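PDB 2H0U: NADPH-flavin oxidoreductase from Helicobacter pylori, which probably uses NAD(P)H to reduce flavins or nitrogen-containing compounds, working through bound FMN as a member of the nitroreductase family. Local coordinates for residues Ile44-Asn56 / Ser78-Thr90. Sequence-based numbering, arbitrary orientation.
With FMN (flavin mononucleotide), chain B.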
loop_
_atom_site.group_PDB
_atom_site.type_symbol
_atom_site.label_atom_id
_atom_site.label_comp_id
_atom_site.label_asym_id
_atom_site.label_seq_id
_atom_site.Cartn_x
_atom_site.Cartn_y
_atom_site.Cartn_z
ATOM N N ILE A 44 12.859 -4.817 1.906
ATOM C CA ILE A 44 14.336 -4.826 1.959
ATOM C C ILE A 44 14.854 -3.436 2.347
ATOM O O ILE A 44 16.035 -3.123 2.187
ATOM C CB ILE A 44 15.027 -5.307 0.636
ATOM C CG1 ILE A 44 14.172 -6.352 -0.107
ATOM C CG2 ILE A 44 16.482 -5.857 0.951
ATOM C CD1 ILE A 44 14.747 -6.881 -1.459
ATOM N N GLY A 45 13.966 -2.627 2.913
ATOM C CA GLY A 45 14.245 -1.218 3.150
ATOM C C GLY A 45 14.782 -0.367 1.989
ATOM O O GLY A 45 15.537 0.583 2.232
ATOM N N LEU A 46 14.409 -0.680 0.748
ATOM C CA LEU A 46 15.083 -0.058 -0.405
ATOM C C LEU A 46 14.541 1.336 -0.711
ATOM O O LEU A 46 15.174 2.080 -1.438
ATOM C CB LEU A 46 15.013 -0.928 -1.652
ATOM C CG LEU A 46 15.802 -2.249 -1.556
ATOM C CD1 LEU A 46 15.458 -3.084 -2.816
ATOM C CD2 LEU A 46 17.267 -2.005 -1.397
ATOM N N GLU A 47 13.383 1.697 -0.124
ATOM C CA GLU A 47 12.757 3.026 -0.369
ATOM C C GLU A 47 12.768 3.356 -1.861
ATOM O O GLU A 47 13.313 4.397 -2.262
ATOM C CB GLU A 47 13.520 4.141 0.384
ATOM C CG GLU A 47 13.564 4.031 1.874
ATOM C CD GLU A 47 14.617 4.993 2.480
ATOM O OE1 GLU A 47 14.444 6.225 2.366
ATOM O OE2 GLU A 47 15.557 4.501 3.107
ATOM N N PRO A 48 12.152 2.493 -2.710
ATOM C CA PRO A 48 12.365 2.658 -4.139
ATOM C C PRO A 48 11.413 3.681 -4.740
ATOM O O PRO A 48 10.581 3.345 -5.615
ATOM C CB PRO A 48 12.066 1.257 -4.672
ATOM C CG PRO A 48 10.848 0.820 -3.787
ATOM C CD PRO A 48 11.257 1.342 -2.411
ATOM N N TRP A 49 11.489 4.904 -4.224
ATOM C CA TRP A 49 10.450 5.901 -4.452
ATOM C C TRP A 49 10.954 7.340 -4.481
ATOM O O TRP A 49 12.054 7.643 -4.035
ATOM C CB TRP A 49 9.315 5.757 -3.436
ATOM C CG TRP A 49 9.713 5.771 -1.987
ATOM C CD1 TRP A 49 10.554 6.666 -1.364
ATOM C CD2 TRP A 49 9.245 4.874 -0.973
ATOM N NE1 TRP A 49 10.650 6.357 -0.021
ATOM C CE2 TRP A 49 9.870 5.252 0.240
ATOM C CE3 TRP A 49 8.367 3.773 -0.980
ATOM C CZ2 TRP A 49 9.597 4.616 1.451
ATOM C CZ3 TRP A 49 8.120 3.095 0.239
ATOM C CH2 TRP A 49 8.728 3.538 1.441
ATOM N N LYS A 50 10.118 8.229 -5.012
ATOM C CA LYS A 50 10.352 9.656 -4.848
ATOM C C LYS A 50 9.008 10.333 -5.020
ATOM O O LYS A 50 8.275 10.013 -5.967
ATOM C CB LYS A 50 11.327 10.197 -5.911
ATOM C CG LYS A 50 11.564 11.718 -5.737
ATOM C CD LYS A 50 12.753 12.193 -6.570
ATOM C CE LYS A 50 12.926 13.715 -6.349
ATOM N NZ LYS A 50 14.179 14.264 -6.966
HETATM N N MSE A 51 8.697 11.259 -4.119
HETATM C CA MSE A 51 7.421 11.996 -4.179
HETATM C C MSE A 51 7.582 13.377 -4.810
HETATM O O MSE A 51 8.543 14.088 -4.477
HETATM C CB MSE A 51 6.916 12.200 -2.745
HETATM C CG MSE A 51 6.484 10.872 -2.096
HETATM SE SE MSE A 51 5.842 11.119 -0.277
HETATM C CE MSE A 51 7.543 11.563 0.540
ATOM N N LEU A 52 6.590 13.816 -5.593
ATOM C CA LEU A 52 6.573 15.157 -6.133
ATOM C C LEU A 52 5.343 15.890 -5.641
ATOM O O LEU A 52 4.234 15.349 -5.720
ATOM C CB LEU A 52 6.571 15.161 -7.697
ATOM C CG LEU A 52 7.584 14.277 -8.436
ATOM C CD1 LEU A 52 7.329 14.211 -9.940
ATOM C CD2 LEU A 52 9.041 14.731 -8.157
ATOM N N LEU A 53 5.538 17.110 -5.134
ATOM C CA LEU A 53 4.403 18.000 -4.859
ATOM C C LEU A 53 4.109 18.865 -6.093
ATOM O O LEU A 53 4.959 19.668 -6.522
ATOM C CB LEU A 53 4.657 18.901 -3.654
ATOM C CG LEU A 53 3.504 19.874 -3.307
ATOM C CD1 LEU A 53 2.294 19.108 -2.724
ATOM C CD2 LEU A 53 3.953 20.974 -2.347
ATOM N N LEU A 54 2.921 18.685 -6.656
ATOM C CA LEU A 54 2.529 19.482 -7.804
ATOM C C LEU A 54 1.950 20.770 -7.250
ATOM O O LEU A 54 0.803 20.810 -6.839
ATOM C CB LEU A 54 1.575 18.727 -8.735
ATOM C CG LEU A 54 1.347 19.387 -10.117
ATOM C CD1 LEU A 54 2.658 19.707 -10.848
ATOM C CD2 LEU A 54 0.480 18.520 -11.002
ATOM N N LYS A 55 2.817 21.776 -7.144
ATOM C CA LYS A 55 2.432 23.097 -6.658
ATOM C C LYS A 55 2.099 23.979 -7.863
ATOM O O LYS A 55 1.150 24.774 -7.825
ATOM C CB LYS A 55 3.570 23.694 -5.823
ATOM C CG LYS A 55 3.252 24.992 -5.147
ATOM C CD LYS A 55 3.944 25.060 -3.797
ATOM C CE LYS A 55 3.716 26.408 -3.124
ATOM N NZ LYS A 55 4.884 27.337 -3.338
ATOM N N ASN A 56 2.882 23.821 -8.931
ATOM C CA ASN A 56 2.787 24.645 -10.149
ATOM C C ASN A 56 1.356 24.746 -10.713
ATOM O O ASN A 56 0.840 23.818 -11.364
ATOM C CB ASN A 56 3.741 24.107 -11.196
ATOM N N SER A 78 -5.614 21.199 -1.165
ATOM C CA SER A 78 -4.501 22.004 -0.703
ATOM C C SER A 78 -3.158 21.541 -1.313
ATOM O O SER A 78 -2.346 22.359 -1.770
ATOM C CB SER A 78 -4.453 21.925 0.818
ATOM O OG SER A 78 -3.413 22.726 1.312
ATOM N N HIS A 79 -2.939 20.230 -1.333
ATOM C CA HIS A 79 -1.665 19.669 -1.736
ATOM C C HIS A 79 -1.862 18.438 -2.638
ATOM O O HIS A 79 -2.618 17.511 -2.324
ATOM C CB HIS A 79 -0.867 19.290 -0.489
ATOM C CG HIS A 79 -0.284 20.460 0.243
ATOM N ND1 HIS A 79 -1.054 21.382 0.928
ATOM C CD2 HIS A 79 0.996 20.874 0.376
ATOM C CE1 HIS A 79 -0.270 22.297 1.473
ATOM N NE2 HIS A 79 0.980 22.011 1.156
ATOM N N PHE A 80 -1.163 18.402 -3.759
ATOM C CA PHE A 80 -1.339 17.308 -4.672
ATOM C C PHE A 80 -0.010 16.529 -4.883
ATOM O O PHE A 80 0.944 17.108 -5.363
ATOM C CB PHE A 80 -1.832 17.890 -5.970
ATOM C CG PHE A 80 -2.329 16.873 -6.915
ATOM C CD1 PHE A 80 -3.678 16.627 -7.001
ATOM C CD2 PHE A 80 -1.452 16.178 -7.720
ATOM C CE1 PHE A 80 -4.173 15.695 -7.880
ATOM C CE2 PHE A 80 -1.936 15.211 -8.610
ATOM C CZ PHE A 80 -3.302 14.975 -8.685
ATOM N N VAL A 81 0.027 15.235 -4.558
ATOM C CA VAL A 81 1.293 14.459 -4.552
ATOM C C VAL A 81 1.298 13.428 -5.684
ATOM O O VAL A 81 0.322 12.732 -5.882
ATOM C CB VAL A 81 1.572 13.798 -3.155
ATOM C CG1 VAL A 81 2.820 12.901 -3.161
ATOM C CG2 VAL A 81 1.687 14.898 -2.067
ATOM N N ILE A 82 2.401 13.370 -6.442
ATOM C CA ILE A 82 2.584 12.318 -7.432
ATOM C C ILE A 82 3.670 11.409 -6.882
ATOM O O ILE A 82 4.841 11.852 -6.667
ATOM C CB ILE A 82 3.010 12.879 -8.807
ATOM C CG1 ILE A 82 1.916 13.857 -9.321
ATOM C CG2 ILE A 82 3.282 11.710 -9.798
ATOM C CD1 ILE A 82 2.313 14.744 -10.601
ATOM N N TYR A 83 3.289 10.157 -6.629
ATOM C CA TYR A 83 4.227 9.154 -6.098
ATOM C C TYR A 83 4.922 8.464 -7.257
ATOM O O TYR A 83 4.256 7.895 -8.110
ATOM C CB TYR A 83 3.486 8.096 -5.265
ATOM C CG TYR A 83 2.814 8.715 -4.057
ATOM C CD1 TYR A 83 3.447 8.680 -2.789
ATOM C CD2 TYR A 83 1.553 9.306 -4.174
ATOM C CE1 TYR A 83 2.847 9.277 -1.663
ATOM C CE2 TYR A 83 0.910 9.892 -3.028
ATOM C CZ TYR A 83 1.563 9.854 -1.803
ATOM O OH TYR A 83 0.968 10.428 -0.703
ATOM N N LEU A 84 6.246 8.563 -7.299
ATOM C CA LEU A 84 7.055 7.831 -8.280
ATOM C C LEU A 84 7.669 6.605 -7.617
ATOM O O LEU A 84 7.962 6.607 -6.409
ATOM C CB LEU A 84 8.177 8.705 -8.854
ATOM C CG LEU A 84 7.864 10.147 -9.317
ATOM C CD1 LEU A 84 9.221 10.789 -9.724
ATOM C CD2 LEU A 84 6.786 10.168 -10.434
ATOM N N ALA A 85 7.816 5.553 -8.417
ATOM C CA ALA A 85 8.454 4.303 -8.014
ATOM C C ALA A 85 9.636 4.051 -8.965
ATOM O O ALA A 85 9.597 4.422 -10.169
ATOM C CB ALA A 85 7.461 3.178 -8.076
ATOM N N ARG A 86 10.735 3.548 -8.412
ATOM C CA ARG A 86 11.904 3.303 -9.247
ATOM C C ARG A 86 11.767 2.037 -10.101
ATOM O O ARG A 86 11.144 1.038 -9.699
ATOM C CB ARG A 86 13.152 3.203 -8.372
ATOM C CG ARG A 86 13.642 4.554 -7.882
ATOM C CD ARG A 86 14.933 4.411 -7.108
ATOM N NE ARG A 86 15.360 5.703 -6.558
ATOM C CZ ARG A 86 16.143 6.567 -7.194
ATOM N NH1 ARG A 86 16.560 6.306 -8.426
ATOM N NH2 ARG A 86 16.480 7.717 -6.597
ATOM N N LYS A 87 12.356 2.108 -11.280
ATOM C CA LYS A 87 12.414 1.018 -12.226
ATOM C C LYS A 87 13.711 0.249 -12.051
ATOM O O LYS A 87 14.744 0.847 -11.710
ATOM C CB LYS A 87 12.417 1.621 -13.636
ATOM C CG LYS A 87 11.101 2.280 -13.971
ATOM C CD LYS A 87 11.077 2.773 -15.360
ATOM C CE LYS A 87 9.637 3.174 -15.693
ATOM N NZ LYS A 87 9.536 3.829 -17.019
ATOM N N GLY A 88 13.641 -1.047 -12.346
ATOM C CA GLY A 88 14.818 -1.937 -12.452
ATOM C C GLY A 88 15.575 -2.035 -11.133
ATOM O O GLY A 88 16.798 -1.997 -11.116
ATOM N N VAL A 89 14.845 -2.214 -10.045
ATOM C CA VAL A 89 15.453 -2.197 -8.703
ATOM C C VAL A 89 15.802 -3.656 -8.398
ATOM O O VAL A 89 15.010 -4.387 -7.788
ATOM C CB VAL A 89 14.509 -1.593 -7.650
ATOM C CG1 VAL A 89 15.111 -1.695 -6.264
ATOM C CG2 VAL A 89 14.240 -0.101 -7.963
ATOM N N THR A 90 16.964 -4.063 -8.893
ATOM C CA THR A 90 17.405 -5.470 -8.900
ATOM C C THR A 90 18.671 -5.601 -8.057
ATOM O O THR A 90 19.295 -4.600 -7.768
ATOM C CB THR A 90 17.715 -5.991 -10.321
ATOM O OG1 THR A 90 18.724 -5.179 -10.944
ATOM C CG2 THR A 90 16.456 -6.045 -11.190
HETATM N N1 FMN B . 11.342 -8.079 6.956
HETATM C C2 FMN B . 11.699 -9.412 7.104
HETATM O O2 FMN B . 12.493 -9.717 7.985
HETATM N N3 FMN B . 11.221 -10.379 6.259
HETATM C C4 FMN B . 10.381 -10.031 5.231
HETATM O O4 FMN B . 9.839 -10.913 4.569
HETATM C C4A FMN B . 10.046 -8.671 5.056
HETATM N N5 FMN B . 9.210 -8.300 4.031
HETATM C C5A FMN B . 8.782 -6.989 3.898
HETATM C C6 FMN B . 7.899 -6.692 2.840
HETATM C C7 FMN B . 7.475 -5.361 2.701
HETATM C C7M FMN B . 6.269 -5.106 1.843
HETATM C C8 FMN B . 7.943 -4.340 3.551
HETATM C C8M FMN B . 7.237 -2.977 3.555
HETATM C C9 FMN B . 8.813 -4.659 4.582
HETATM C C9A FMN B . 9.254 -5.988 4.746
HETATM N N10 FMN B . 10.154 -6.330 5.765
HETATM C C10 FMN B . 10.513 -7.690 5.932
HETATM C "C1'" FMN B . 10.715 -5.317 6.719
HETATM C "C2'" FMN B . 11.628 -4.295 6.027
HETATM O "O2'" FMN B . 12.944 -4.793 6.050
HETATM C "C3'" FMN B . 11.523 -2.991 6.828
HETATM O "O3'" FMN B . 10.201 -2.492 6.766
HETATM C "C4'" FMN B . 12.413 -1.853 6.341
HETATM O "O4'" FMN B . 13.763 -2.239 6.541
HETATM C "C5'" FMN B . 12.158 -0.498 7.030
HETATM O "O5'" FMN B . 12.391 -0.693 8.437
HETATM P P FMN B . 11.223 -0.375 9.486
HETATM O O1P FMN B . 10.019 -1.152 9.020
HETATM O O2P FMN B . 11.723 -0.873 10.841
HETATM O O3P FMN B . 10.939 1.104 9.526
HETATM O O HOH W 1 14.511 6.436 -3.963
HETATM O O HOH W 2 -0.203 21.012 -4.540
#
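Two neighbouring antiparallel strands, 49-54 and 79-86, form one side of the central sheet of this nitroreductase fold, and K50 with L84 and L52 with I82 are the hydrogen-bonded pairs between them. Each of these pairs closes a two-bond ring; in the second, I82 N reaches L52 O at 2.8 Å. The ladder is prolonged by R86 N to P48 O at one end and L54 N to F80 O at the other.

On the face carrying W49, M51, L53, Y83 and V81, helix 131-155 covers M51 and Y83. Their side chains run alongside each other: with CG of the selenomethionine anti to the carbonyl carbon (chi1 -69°) and the chain extended at chi2, M51 SE comes to lie 3.8 Å from Y83 CE1, an oblique Met-aromatic contact. V81 CG1 rests 3.5 Å above one face of the same ring, toward its rim. Farther along, L53 extends with CG anti to its backbone N (chi1 180°), which brings CD1 within 3.8 Å of H79 CD2.

On the reverse face, beside K50, L52 CD1 meets L84 CD1 at 3.9 Å, the two leucine side chains crossing at a slant. Past the strands, L46 CD1 touches V89 CG1 (3.7 Å), beside helix 94-102. A water accepts from R86 NE at the guanidinium edge, 2.8 Å away, and donates to the carbonyl oxygens of E47 and W49.

Residues M51-L54 also pair in parallel with a strand of the second subunit, while K50 NZ forms a salt bridge with E214 of the second subunit. Backbone bonds fix the register, apolar side chains pack on both faces, and the outer edge is left to dimerisation.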